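Local coordinates for GXWXG domain-containing protein (Thermomonospora curvata, PDB 4MVE) that is of unknown function but joins a GXWXG-family region to a DUF4334 region in one chain built largely of antiparallel beta strands, at residues M62-K67 and E76-R81. Numbering follows the deposited sequence.
Sequences MNWYGK and EPLLCR
Two successive residues, Tyr-65 and Gly-66, lie opposite the single residue Leu-79, and this extra residue in segment 62-67 makes a classic beta bulge, a worked example of how an antiparallel pair absorbs a one-residue shift in register. The strand segments 64-67 and 76-81 run at 142° with axes 4.1 Å apart. Leu-79 O takes two N-H groups from the same face of its carbonyl plane, Tyr-65 N at 2.7 Å and Gly-66 N at 3.2 Å, while Leu-79 N returns a bond to Gly-66 O. Before the bulge, Trp-64 and Cys-80 form a non-hydrogen-bonded pair, and Arg-81 N reaches Asn-63 O at 2.9 Å where a Schellman motif ends the preceding helix. The segments belong to the beta hairpin of strands 64-71 and 74-81, flanked by strands 42-48 and 87-89, within the GXWXG family region.

On one face of the hairpin the Trp-64 indole lies with Gly-66 N above its rim; its CD1 meets Leu-78 CD2, and NE1 makes a weak bond to Gly-66 O. The Lys-67 chain is extended until chi4 (-69°) turns NZ onto an in-plane lone pair of Pro-77 O, 3.1 Å away; Asp-120 is a long, weak ionic partner. A methionine in place of Lys-67 would probably leave Pro-77 O without this donor and Asp-120 without its distant positive charge. Toward the other face, Leu-79 CB touches the Tyr-65 ring edge at CD2. Arg-81 NH2 approaches CD1 of that ring at 3.6 Å, guanidinium and ring planes 86° apart, while Tyr-65 OH bonds Glu-150 and Arg-81 NH1 bonds Gly-85 O.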
loop_
_atom_site.group_PDB
_atom_site.type_symbol
_atom_site.label_atom_id
_atom_site.label_comp_id
_atom_site.label_asym_id
_atom_site.label_seq_id
_atom_site.Cartn_x
_atom_site.Cartn_y
_atom_site.Cartn_z
HETATM N N MSE A 62 9.531 -12.748 2.871
HETATM C CA MSE A 62 8.402 -13.545 2.409
HETATM C C MSE A 62 8.195 -13.428 0.901
HETATM O O MSE A 62 7.316 -14.111 0.371
HETATM C CB MSE A 62 7.158 -13.093 3.118
HETATM C CG MSE A 62 7.056 -13.680 4.469
HETATM SE SE MSE A 62 5.236 -14.037 4.845
HETATM C CE MSE A 62 4.846 -15.477 3.414
ATOM N N ASN A 63 9.008 -12.579 0.212
ATOM C CA ASN A 63 8.897 -12.301 -1.214
ATOM C C ASN A 63 7.521 -11.716 -1.530
ATOM O O ASN A 63 6.906 -12.083 -2.527
ATOM C CB ASN A 63 9.165 -13.540 -2.083
ATOM C CG ASN A 63 10.598 -13.755 -2.437
ATOM O OD1 ASN A 63 11.074 -13.313 -3.492
ATOM N ND2 ASN A 63 11.288 -14.500 -1.594
ATOM N N TRP A 64 7.051 -10.791 -0.678
ATOM C CA TRP A 64 5.799 -10.072 -0.872
ATOM C C TRP A 64 5.762 -9.471 -2.269
ATOM O O TRP A 64 6.715 -8.791 -2.685
ATOM C CB TRP A 64 5.652 -8.956 0.166
ATOM C CG TRP A 64 4.417 -8.117 -0.054
ATOM C CD1 TRP A 64 3.121 -8.544 -0.041
ATOM C CD2 TRP A 64 4.373 -6.707 -0.254
ATOM N NE1 TRP A 64 2.270 -7.483 -0.248
ATOM C CE2 TRP A 64 3.005 -6.335 -0.323
ATOM C CE3 TRP A 64 5.362 -5.701 -0.360
ATOM C CZ2 TRP A 64 2.597 -5.009 -0.532
ATOM C CZ3 TRP A 64 4.957 -4.385 -0.511
ATOM C CH2 TRP A 64 3.593 -4.051 -0.621
ATOM N N TYR A 65 4.713 -9.797 -3.007
ATOM C CA TYR A 65 4.505 -9.307 -4.366
ATOM C C TYR A 65 3.619 -8.046 -4.366
ATOM O O TYR A 65 3.993 -7.026 -4.936
ATOM C CB TYR A 65 3.873 -10.389 -5.258
ATOM C CG TYR A 65 3.468 -9.833 -6.605
ATOM C CD1 TYR A 65 4.427 -9.482 -7.552
ATOM C CD2 TYR A 65 2.128 -9.594 -6.910
ATOM C CE1 TYR A 65 4.066 -8.886 -8.758
ATOM C CE2 TYR A 65 1.754 -9.013 -8.119
ATOM C CZ TYR A 65 2.730 -8.655 -9.042
ATOM O OH TYR A 65 2.381 -8.118 -10.259
ATOM N N GLY A 66 2.440 -8.156 -3.764
ATOM C CA GLY A 66 1.483 -7.064 -3.729
ATOM C C GLY A 66 0.156 -7.412 -3.091
ATOM O O GLY A 66 0.108 -8.024 -2.008
ATOM N N LYS A 67 -0.934 -6.982 -3.749
ATOM C CA LYS A 67 -2.318 -7.127 -3.213
ATOM C C LYS A 67 -3.335 -7.335 -4.305
ATOM O O LYS A 67 -3.102 -6.911 -5.449
ATOM C CB LYS A 67 -2.729 -5.863 -2.414
ATOM C CG LYS A 67 -1.758 -5.423 -1.321
ATOM C CD LYS A 67 -2.239 -4.156 -0.590
ATOM C CE LYS A 67 -1.298 -3.746 0.501
ATOM N NZ LYS A 67 -1.325 -4.725 1.619
ATOM N N GLU A 76 -7.099 -9.595 -0.802
ATOM C CA GLU A 76 -5.953 -10.429 -0.450
ATOM C C GLU A 76 -4.811 -9.460 -0.177
ATOM O O GLU A 76 -4.301 -8.848 -1.106
ATOM C CB GLU A 76 -5.629 -11.480 -1.526
ATOM C CG GLU A 76 -6.822 -12.395 -1.812
ATOM C CD GLU A 76 -6.693 -13.220 -3.078
ATOM O OE1 GLU A 76 -5.995 -12.762 -4.010
ATOM O OE2 GLU A 76 -7.321 -14.300 -3.160
ATOM N N PRO A 77 -4.460 -9.212 1.106
ATOM C CA PRO A 77 -3.440 -8.188 1.389
ATOM C C PRO A 77 -2.000 -8.602 1.134
ATOM O O PRO A 77 -1.138 -7.726 0.979
ATOM C CB PRO A 77 -3.643 -7.891 2.877
ATOM C CG PRO A 77 -4.217 -9.147 3.442
ATOM C CD PRO A 77 -5.006 -9.812 2.346
ATOM N N LEU A 78 -1.713 -9.904 1.141
ATOM C CA LEU A 78 -0.319 -10.370 1.040
ATOM C C LEU A 78 -0.088 -11.403 -0.012
ATOM O O LEU A 78 0.137 -12.578 0.299
ATOM C CB LEU A 78 0.162 -10.926 2.398
ATOM C CG LEU A 78 0.060 -9.952 3.586
ATOM C CD1 LEU A 78 0.213 -10.701 4.882
ATOM C CD2 LEU A 78 1.146 -8.846 3.486
ATOM N N LEU A 79 -0.065 -10.952 -1.275
ATOM C CA LEU A 79 0.308 -11.804 -2.395
ATOM C C LEU A 79 1.790 -11.924 -2.336
ATOM O O LEU A 79 2.453 -10.919 -2.078
ATOM C CB LEU A 79 -0.155 -11.231 -3.748
ATOM C CG LEU A 79 -1.674 -11.032 -3.958
ATOM C CD1 LEU A 79 -1.936 -10.450 -5.381
ATOM C CD2 LEU A 79 -2.468 -12.371 -3.735
ATOM N N CYS A 80 2.314 -13.153 -2.457
ATOM C CA CYS A 80 3.742 -13.408 -2.359
ATOM C C CYS A 80 4.156 -14.262 -3.495
ATOM O O CYS A 80 3.322 -14.916 -4.129
ATOM C CB CYS A 80 4.110 -14.053 -1.017
ATOM S SG CYS A 80 3.714 -13.037 0.427
ATOM N N ARG A 81 5.449 -14.277 -3.747
ATOM C CA ARG A 81 6.017 -15.100 -4.787
ATOM C C ARG A 81 6.624 -16.331 -4.152
ATOM O O ARG A 81 7.450 -16.226 -3.229
ATOM C CB ARG A 81 7.036 -14.313 -5.605
ATOM C CG ARG A 81 7.159 -14.857 -7.016
ATOM C CD ARG A 81 8.134 -14.059 -7.835
ATOM N NE ARG A 81 7.608 -12.764 -8.279
ATOM C CZ ARG A 81 6.895 -12.580 -9.384
ATOM N NH1 ARG A 81 6.527 -13.617 -10.127
ATOM N NH2 ARG A 81 6.515 -11.363 -9.739
#